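Local coordinates for type III secretion T3S chaperone (Chlamydia trachomatis, PDB 3K29), which is a YscO-like coiled-coil protein that probably serves the type III secretion apparatus as a chaperone, at residues K14-V25 / A111-E122. Numbering follows the deposited sequence.
Sequences KKDRVDRAEKVV and AEVELTKRRKEE
The guanidinium groups of Arg17 and Arg118 lie flat on one another, their planes 17° apart and their centres 4.3 Å apart. Arg118 CD sits over the centre of the Arg17 group, 3.6 Å above its plane, while Arg17 NH2 covers one face of Arg118 near the rim. Arginine suits both places, offering a flat cation on an aliphatic stem. The stack of two cations is probably made tolerable by the carboxylates at the Arg118 edge: NE and NH2 grip Glu121 side-on, the NE bond to Glu121 OE1 being 2.8 Å long and almost straight at 177°, and NH1 donates to Glu114 OE1. Bends at chi2 (-61°) and chi3 lay the guanidinium along its own helix, between Glu114 and Glu121, leaving the aliphatic part of Arg118 against Arg17 and Ala21. A water accepts from Lys14 NZ and Arg17 NH1 and donates to Glu121 OE1, bringing the lysine into the network.

On another flank, Arg119 NH1 forms a 2.7 Å salt bridge with Glu22 OE2, which meets the guanidinium edge; Leu115 CG lies over one face of that group. Between the charged flanks, Val18, branched yet compact, fits as a knob among Leu115, Arg118, Arg119 and Glu122, its CG2 3.4 Å from Arg118 O. Leu115 returns the fit among Val18, Ala21, Glu22 and Val25, its two methyls reaching Glu22 and Val25. Small Ala21 and Ala111 suit the axes of 14-25 and 111-122, which approach to 8.8 Å, and one water donates to both Ala21 O and Ala111 O.

Knobs-into-holes packing between helices running in opposite directions marks an antiparallel coiled coil, here joining helices 8-66 and 70-160. Beside its thin apolar seam, the cross-helix Glu22-Arg119 bridge and the charged network probably help select partner and register.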
ATOM      1  N   LYS A  14     -10.667  15.790  -3.990  1.00 21.55           N
ATOM      2  CA  LYS A  14     -10.610  14.696  -3.033  1.00 21.89           C
ATOM      3  C   LYS A  14     -10.781  13.333  -3.730  1.00 22.40           C
ATOM      4  O   LYS A  14     -10.208  12.312  -3.300  1.00 21.57           O
ATOM      5  CB  LYS A  14     -11.651  14.899  -1.954  1.00 21.70           C
ATOM      6  CG  LYS A  14     -11.218  15.976  -0.948  1.00 23.88           C
ATOM      7  CD  LYS A  14     -12.129  15.945   0.260  1.00 26.68           C
ATOM      8  CE  LYS A  14     -11.402  16.279   1.572  1.00 30.93           C
ATOM      9  NZ  LYS A  14     -10.235  17.214   1.465  1.00 31.75           N
ATOM     10  N   LYS A  15     -11.554  13.339  -4.815  1.00 22.00           N
ATOM     11  CA  LYS A  15     -11.661  12.190  -5.699  1.00 22.20           C
ATOM     12  C   LYS A  15     -10.298  11.914  -6.343  1.00 23.01           C
ATOM     13  O   LYS A  15      -9.836  10.762  -6.343  1.00 22.74           O
ATOM     14  CB  LYS A  15     -12.759  12.401  -6.737  1.00 22.40           C
ATOM     15  CG  LYS A  15     -14.163  12.333  -6.115  1.00 22.15           C
ATOM     16  CD  LYS A  15     -15.296  12.702  -7.097  1.00 21.35           C
ATOM     17  CE  LYS A  15     -16.629  12.338  -6.461  1.00 20.84           C
ATOM     18  NZ  LYS A  15     -17.818  12.303  -7.368  1.00 24.82           N
ATOM     19  N   ASP A  16      -9.636  12.967  -6.835  1.00 23.01           N
ATOM     20  CA  ASP A  16      -8.299  12.833  -7.401  1.00 23.60           C
ATOM     21  C   ASP A  16      -7.268  12.269  -6.419  1.00 23.65           C
ATOM     22  O   ASP A  16      -6.412  11.482  -6.824  1.00 22.83           O
ATOM     23  CB  ASP A  16      -7.806  14.158  -7.975  1.00 23.33           C
ATOM     24  CG  ASP A  16      -8.516  14.527  -9.280  1.00 27.16           C
ATOM     25  OD1 ASP A  16      -9.259  13.672  -9.845  1.00 28.72           O
ATOM     26  OD2 ASP A  16      -8.319  15.671  -9.753  1.00 29.73           O
ATOM     27  N   ARG A  17      -7.378  12.666  -5.149  1.00 23.46           N
ATOM     28  CA  ARG A  17      -6.440  12.264  -4.115  1.00 23.84           C
ATOM     29  C   ARG A  17      -6.563  10.800  -3.774  1.00 24.28           C
ATOM     30  O   ARG A  17      -5.544  10.163  -3.452  1.00 24.68           O
ATOM     31  CB  ARG A  17      -6.613  13.106  -2.852  1.00 23.31           C
ATOM     32  CG  ARG A  17      -6.251  14.544  -3.040  1.00 23.85           C
ATOM     33  CD  ARG A  17      -6.002  15.203  -1.693  1.00 25.75           C
ATOM     34  NE  ARG A  17      -4.676  14.864  -1.183  1.00 28.96           N
ATOM     35  CZ  ARG A  17      -4.362  14.847   0.112  1.00 30.34           C
ATOM     36  NH1 ARG A  17      -5.277  15.139   1.024  1.00 28.99           N
ATOM     37  NH2 ARG A  17      -3.137  14.544   0.501  1.00 28.48           N
ATOM     38  N   VAL A  18      -7.802  10.294  -3.789  1.00 23.68           N
ATOM     39  CA  VAL A  18      -8.082   8.857  -3.743  1.00 23.86           C
ATOM     40  C   VAL A  18      -7.479   8.101  -4.956  1.00 24.67           C
ATOM     41  O   VAL A  18      -6.766   7.102  -4.767  1.00 24.37           O
ATOM     42  CB  VAL A  18      -9.581   8.568  -3.537  1.00 23.98           C
ATOM     43  CG1 VAL A  18      -9.898   7.075  -3.720  1.00 23.72           C
ATOM     44  CG2 VAL A  18     -10.006   9.061  -2.154  1.00 23.22           C
ATOM     45  N   ASP A  19      -7.722   8.588  -6.176  1.00 25.31           N
ATOM     46  CA  ASP A  19      -7.072   8.008  -7.368  1.00 26.85           C
ATOM     47  C   ASP A  19      -5.574   7.896  -7.156  1.00 26.30           C
ATOM     48  O   ASP A  19      -5.012   6.812  -7.343  1.00 26.93           O
ATOM     49  CB  ASP A  19      -7.354   8.810  -8.647  1.00 26.83           C
ATOM     50  CG  ASP A  19      -8.789   8.683  -9.105  1.00 29.75           C
ATOM     51  OD1 ASP A  19      -9.568   8.052  -8.360  1.00 33.22           O
ATOM     52  OD2 ASP A  19      -9.154   9.223 -10.188  1.00 33.44           O
ATOM     53  N   ARG A  20      -4.943   9.001  -6.762  1.00 25.97           N
ATOM     54  CA  ARG A  20      -3.485   9.048  -6.570  1.00 27.21           C
ATOM     55  C   ARG A  20      -2.988   8.060  -5.519  1.00 26.79           C
ATOM     56  O   ARG A  20      -1.958   7.426  -5.723  1.00 27.11           O
ATOM     57  CB  ARG A  20      -2.963  10.474  -6.285  1.00 27.47           C
ATOM     58  CG  ARG A  20      -3.229  11.436  -7.451  1.00 30.50           C
ATOM     59  CD  ARG A  20      -2.315  12.643  -7.493  1.00 33.14           C
ATOM     60  NE  ARG A  20      -2.526  13.517  -6.358  1.00 36.48           N
ATOM     61  CZ  ARG A  20      -3.335  14.574  -6.344  1.00 35.65           C
ATOM     62  NH1 ARG A  20      -4.027  14.923  -7.422  1.00 35.51           N
ATOM     63  NH2 ARG A  20      -3.429  15.290  -5.241  1.00 36.37           N
ATOM     64  N   ALA A  21      -3.734   7.932  -4.420  1.00 25.85           N
ATOM     65  CA  ALA A  21      -3.357   7.056  -3.313  1.00 25.14           C
ATOM     66  C   ALA A  21      -3.510   5.576  -3.665  1.00 24.78           C
ATOM     67  O   ALA A  21      -2.748   4.743  -3.182  1.00 23.86           O
ATOM     68  CB  ALA A  21      -4.194   7.385  -2.056  1.00 25.15           C
ATOM     69  N   GLU A  22      -4.514   5.251  -4.480  1.00 23.37           N
ATOM     70  CA  GLU A  22      -4.675   3.903  -5.012  1.00 23.07           C
ATOM     71  C   GLU A  22      -3.474   3.510  -5.871  1.00 22.23           C
ATOM     72  O   GLU A  22      -2.946   2.401  -5.763  1.00 22.54           O
ATOM     73  CB  GLU A  22      -5.967   3.818  -5.851  1.00 23.42           C
ATOM     74  CG  GLU A  22      -7.224   3.627  -5.022  1.00 23.97           C
ATOM     75  CD  GLU A  22      -8.502   3.744  -5.836  1.00 27.17           C
ATOM     76  OE1 GLU A  22      -8.442   4.228  -6.988  1.00 28.17           O
ATOM     77  OE2 GLU A  22      -9.576   3.373  -5.310  1.00 27.13           O
ATOM     78  N   LYS A  23      -3.079   4.419  -6.747  1.00 21.77           N
ATOM     79  CA  LYS A  23      -1.929   4.239  -7.583  1.00 22.75           C
ATOM     80  C   LYS A  23      -0.673   4.112  -6.714  1.00 22.67           C
ATOM     81  O   LYS A  23       0.206   3.292  -7.005  1.00 22.65           O
ATOM     82  CB  LYS A  23      -1.807   5.413  -8.560  1.00 22.67           C
ATOM     83  CG  LYS A  23      -0.507   5.450  -9.347  1.00 25.74           C
ATOM     84  CD  LYS A  23      -0.529   6.529 -10.436  1.00 29.30           C
ATOM     85  CE  LYS A  23       0.280   6.107 -11.687  1.00 31.64           C
ATOM     86  NZ  LYS A  23       0.103   7.084 -12.848  1.00 32.85           N
ATOM     87  N   VAL A  24      -0.581   4.902  -5.646  1.00 22.59           N
ATOM     88  CA  VAL A  24       0.583   4.791  -4.758  1.00 22.67           C
ATOM     89  C   VAL A  24       0.652   3.412  -4.047  1.00 22.92           C
ATOM     90  O   VAL A  24       1.733   2.823  -4.019  1.00 24.33           O
ATOM     91  CB  VAL A  24       0.738   6.002  -3.809  1.00 23.07           C
ATOM     92  CG1 VAL A  24       1.729   5.689  -2.656  1.00 21.72           C
ATOM     93  CG2 VAL A  24       1.170   7.289  -4.629  1.00 22.39           C
ATOM     94  N   VAL A  25      -0.476   2.900  -3.533  1.00 22.55           N
ATOM     95  CA  VAL A  25      -0.552   1.566  -2.902  1.00 22.96           C
ATOM     96  C   VAL A  25      -0.045   0.486  -3.849  1.00 23.26           C
ATOM     97  O   VAL A  25       0.779  -0.349  -3.459  1.00 22.82           O
ATOM     98  CB  VAL A  25      -1.977   1.162  -2.420  1.00 22.96           C
ATOM     99  CG1 VAL A  25      -2.024  -0.329  -2.058  1.00 22.86           C
ATOM    100  CG2 VAL A  25      -2.382   1.946  -1.190  1.00 23.38           C
ATOM    101  N   ALA A 111       1.160   3.372   2.928  1.00 23.49           N
ATOM    102  CA  ALA A 111       0.380   3.795   1.764  1.00 24.74           C
ATOM    103  C   ALA A 111      -1.078   3.416   1.880  1.00 25.98           C
ATOM    104  O   ALA A 111      -1.946   4.190   1.460  1.00 26.05           O
ATOM    105  CB  ALA A 111       0.978   3.247   0.454  1.00 24.11           C
ATOM    106  N   GLU A 112      -1.359   2.229   2.432  1.00 26.96           N
ATOM    107  CA  GLU A 112      -2.738   1.787   2.644  1.00 28.08           C
ATOM    108  C   GLU A 112      -3.478   2.577   3.737  1.00 28.00           C
ATOM    109  O   GLU A 112      -4.680   2.855   3.577  1.00 28.01           O
ATOM    110  CB  GLU A 112      -2.786   0.286   2.947  1.00 29.06           C
ATOM    111  CG  GLU A 112      -1.930  -0.483   1.973  1.00 32.32           C
ATOM    112  CD  GLU A 112      -2.344  -1.906   1.848  1.00 37.91           C
ATOM    113  OE1 GLU A 112      -2.962  -2.231   0.802  1.00 39.64           O
ATOM    114  OE2 GLU A 112      -2.057  -2.701   2.783  1.00 40.51           O
ATOM    115  N   VAL A 113      -2.773   2.917   4.831  1.00 27.25           N
ATOM    116  CA  VAL A 113      -3.274   3.865   5.834  1.00 26.15           C
ATOM    117  C   VAL A 113      -3.618   5.187   5.123  1.00 26.24           C
ATOM    118  O   VAL A 113      -4.685   5.762   5.344  1.00 24.28           O
ATOM    119  CB  VAL A 113      -2.266   4.125   7.003  1.00 26.53           C
ATOM    120  CG1 VAL A 113      -2.797   5.241   7.954  1.00 25.25           C
ATOM    121  CG2 VAL A 113      -1.989   2.823   7.816  1.00 26.22           C
ATOM    122  N   GLU A 114      -2.724   5.656   4.250  1.00 26.49           N
ATOM    123  CA  GLU A 114      -2.964   6.923   3.537  1.00 27.45           C
ATOM    124  C   GLU A 114      -4.183   6.877   2.607  1.00 27.08           C
ATOM    125  O   GLU A 114      -4.972   7.830   2.593  1.00 27.77           O
ATOM    126  CB  GLU A 114      -1.713   7.426   2.807  1.00 27.88           C
ATOM    127  CG  GLU A 114      -0.632   7.852   3.774  1.00 30.33           C
ATOM    128  CD  GLU A 114      -1.220   8.713   4.886  1.00 35.45           C
ATOM    129  OE1 GLU A 114      -1.723   9.820   4.574  1.00 35.90           O
ATOM    130  OE2 GLU A 114      -1.219   8.266   6.063  1.00 38.90           O
ATOM    131  N   LEU A 115      -4.347   5.770   1.877  1.00 26.33           N
ATOM    132  CA  LEU A 115      -5.531   5.532   1.050  1.00 26.26           C
ATOM    133  C   LEU A 115      -6.848   5.565   1.838  1.00 25.86           C
ATOM    134  O   LEU A 115      -7.832   6.139   1.363  1.00 25.26           O
ATOM    135  CB  LEU A 115      -5.414   4.220   0.260  1.00 26.00           C
ATOM    136  CG  LEU A 115      -6.583   3.765  -0.656  1.00 25.09           C
ATOM    137  CD1 LEU A 115      -7.024   4.825  -1.631  1.00 20.04           C
ATOM    138  CD2 LEU A 115      -6.249   2.444  -1.433  1.00 23.94           C
ATOM    139  N   THR A 116      -6.868   4.937   3.019  1.00 25.75           N
ATOM    140  CA  THR A 116      -8.051   4.947   3.884  1.00 24.64           C
ATOM    141  C   THR A 116      -8.385   6.352   4.352  1.00 24.48           C
ATOM    142  O   THR A 116      -9.559   6.717   4.386  1.00 23.75           O
ATOM    143  CB  THR A 116      -7.903   4.034   5.108  1.00 25.27           C
ATOM    144  OG1 THR A 116      -7.412   2.767   4.674  1.00 25.22           O
ATOM    145  CG2 THR A 116      -9.264   3.848   5.839  1.00 24.71           C
ATOM    146  N   LYS A 117      -7.353   7.121   4.726  1.00 24.00           N
ATOM    147  CA  LYS A 117      -7.513   8.537   5.074  1.00 23.80           C
ATOM    148  C   LYS A 117      -8.106   9.347   3.920  1.00 23.11           C
ATOM    149  O   LYS A 117      -9.022  10.133   4.126  1.00 23.18           O
ATOM    150  CB  LYS A 117      -6.192   9.150   5.550  1.00 23.93           C
ATOM    151  CG  LYS A 117      -6.034   9.138   7.067  1.00 27.12           C
ATOM    152  CD  LYS A 117      -4.621   9.492   7.524  1.00 29.56           C
ATOM    153  CE  LYS A 117      -4.347  11.008   7.427  1.00 34.06           C
ATOM    154  NZ  LYS A 117      -2.911  11.354   7.702  1.00 35.28           N
ATOM    155  N   ARG A 118      -7.611   9.136   2.701  1.00 22.66           N
ATOM    156  CA  ARG A 118      -8.144   9.860   1.539  1.00 21.58           C
ATOM    157  C   ARG A 118      -9.609   9.569   1.309  1.00 22.28           C
ATOM    158  O   ARG A 118     -10.373  10.463   0.938  1.00 22.03           O
ATOM    159  CB  ARG A 118      -7.326   9.602   0.260  1.00 21.11           C
ATOM    160  CG  ARG A 118      -5.887  10.023   0.359  1.00 21.33           C
ATOM    161  CD  ARG A 118      -5.672  11.530   0.624  1.00 21.36           C
ATOM    162  NE  ARG A 118      -5.669  11.897   2.054  1.00 22.22           N
ATOM    163  CZ  ARG A 118      -4.703  11.599   2.941  1.00 22.35           C
ATOM    164  NH1 ARG A 118      -3.614  10.916   2.585  1.00 21.97           N
ATOM    165  NH2 ARG A 118      -4.821  11.986   4.207  1.00 20.06           N
ATOM    166  N   ARG A 119      -9.989   8.320   1.523  1.00 22.20           N
ATOM    167  CA  ARG A 119     -11.330   7.861   1.253  1.00 23.35           C
ATOM    168  C   ARG A 119     -12.324   8.370   2.306  1.00 23.75           C
ATOM    169  O   ARG A 119     -13.451   8.720   1.977  1.00 23.81           O
ATOM    170  CB  ARG A 119     -11.336   6.329   1.132  1.00 23.36           C
ATOM    171  CG  ARG A 119     -10.581   5.862  -0.115  1.00 25.52           C
ATOM    172  CD  ARG A 119     -11.244   4.698  -0.815  1.00 29.11           C
ATOM    173  NE  ARG A 119     -10.551   3.447  -0.547  1.00 30.24           N
ATOM    174  CZ  ARG A 119     -10.110   2.586  -1.469  1.00 31.71           C
ATOM    175  NH1 ARG A 119     -10.283   2.816  -2.764  1.00 30.47           N
ATOM    176  NH2 ARG A 119      -9.487   1.473  -1.085  1.00 32.20           N
ATOM    177  N   LYS A 120     -11.884   8.371   3.574  1.00 24.05           N
ATOM    178  CA  LYS A 120     -12.597   8.976   4.704  1.00 24.01           C
ATOM    179  C   LYS A 120     -12.878  10.462   4.432  1.00 24.03           C
ATOM    180  O   LYS A 120     -14.025  10.910   4.508  1.00 23.83           O
ATOM    181  CB  LYS A 120     -11.743   8.798   5.955  1.00 23.93           C
ATOM    182  CG  LYS A 120     -12.362   9.196   7.266  1.00 24.63           C
ATOM    183  CD  LYS A 120     -11.317   8.966   8.342  1.00 25.80           C
ATOM    184  CE  LYS A 120     -11.295  10.120   9.344  1.00 28.10           C
ATOM    185  NZ  LYS A 120     -12.407  10.053  10.362  1.00 26.25           N
ATOM    186  N   GLU A 121     -11.835  11.204   4.070  1.00 23.75           N
ATOM    187  CA  GLU A 121     -11.976  12.636   3.776  1.00 24.24           C
ATOM    188  C   GLU A 121     -12.904  12.893   2.589  1.00 24.74           C
ATOM    189  O   GLU A 121     -13.767  13.752   2.662  1.00 24.66           O
ATOM    190  CB  GLU A 121     -10.625  13.293   3.495  1.00 24.31           C
ATOM    191  CG  GLU A 121      -9.675  13.350   4.680  1.00 23.81           C
ATOM    192  CD  GLU A 121      -8.208  13.218   4.286  1.00 25.23           C
ATOM    193  OE1 GLU A 121      -7.854  13.289   3.071  1.00 24.67           O
ATOM    194  OE2 GLU A 121      -7.397  13.034   5.223  1.00 24.47           O
ATOM    195  N   GLU A 122     -12.715  12.153   1.503  1.00 25.00           N
ATOM    196  CA  GLU A 122     -13.555  12.311   0.329  1.00 25.81           C
ATOM    197  C   GLU A 122     -15.015  12.041   0.709  1.00 25.91           C
ATOM    198  O   GLU A 122     -15.937  12.765   0.286  1.00 25.08           O
ATOM    199  CB  GLU A 122     -13.086  11.369  -0.796  1.00 26.16           C
ATOM    200  CG  GLU A 122     -13.851  11.528  -2.143  1.00 28.50           C
ATOM    201  CD  GLU A 122     -15.229  10.852  -2.183  1.00 32.71           C
ATOM    202  OE1 GLU A 122     -15.449   9.803  -1.517  1.00 34.39           O
ATOM    203  OE2 GLU A 122     -16.113  11.390  -2.900  1.00 37.48           O
TER
HETATM  204  O   HOH W   1      -9.358  12.414  -0.598  1.00 17.76           O
HETATM  205  O   HOH W   2      -8.499  14.679   0.779  1.00 26.66           O
HETATM  206  O   HOH W   3      -1.633   5.530  -0.770  1.00 23.05           O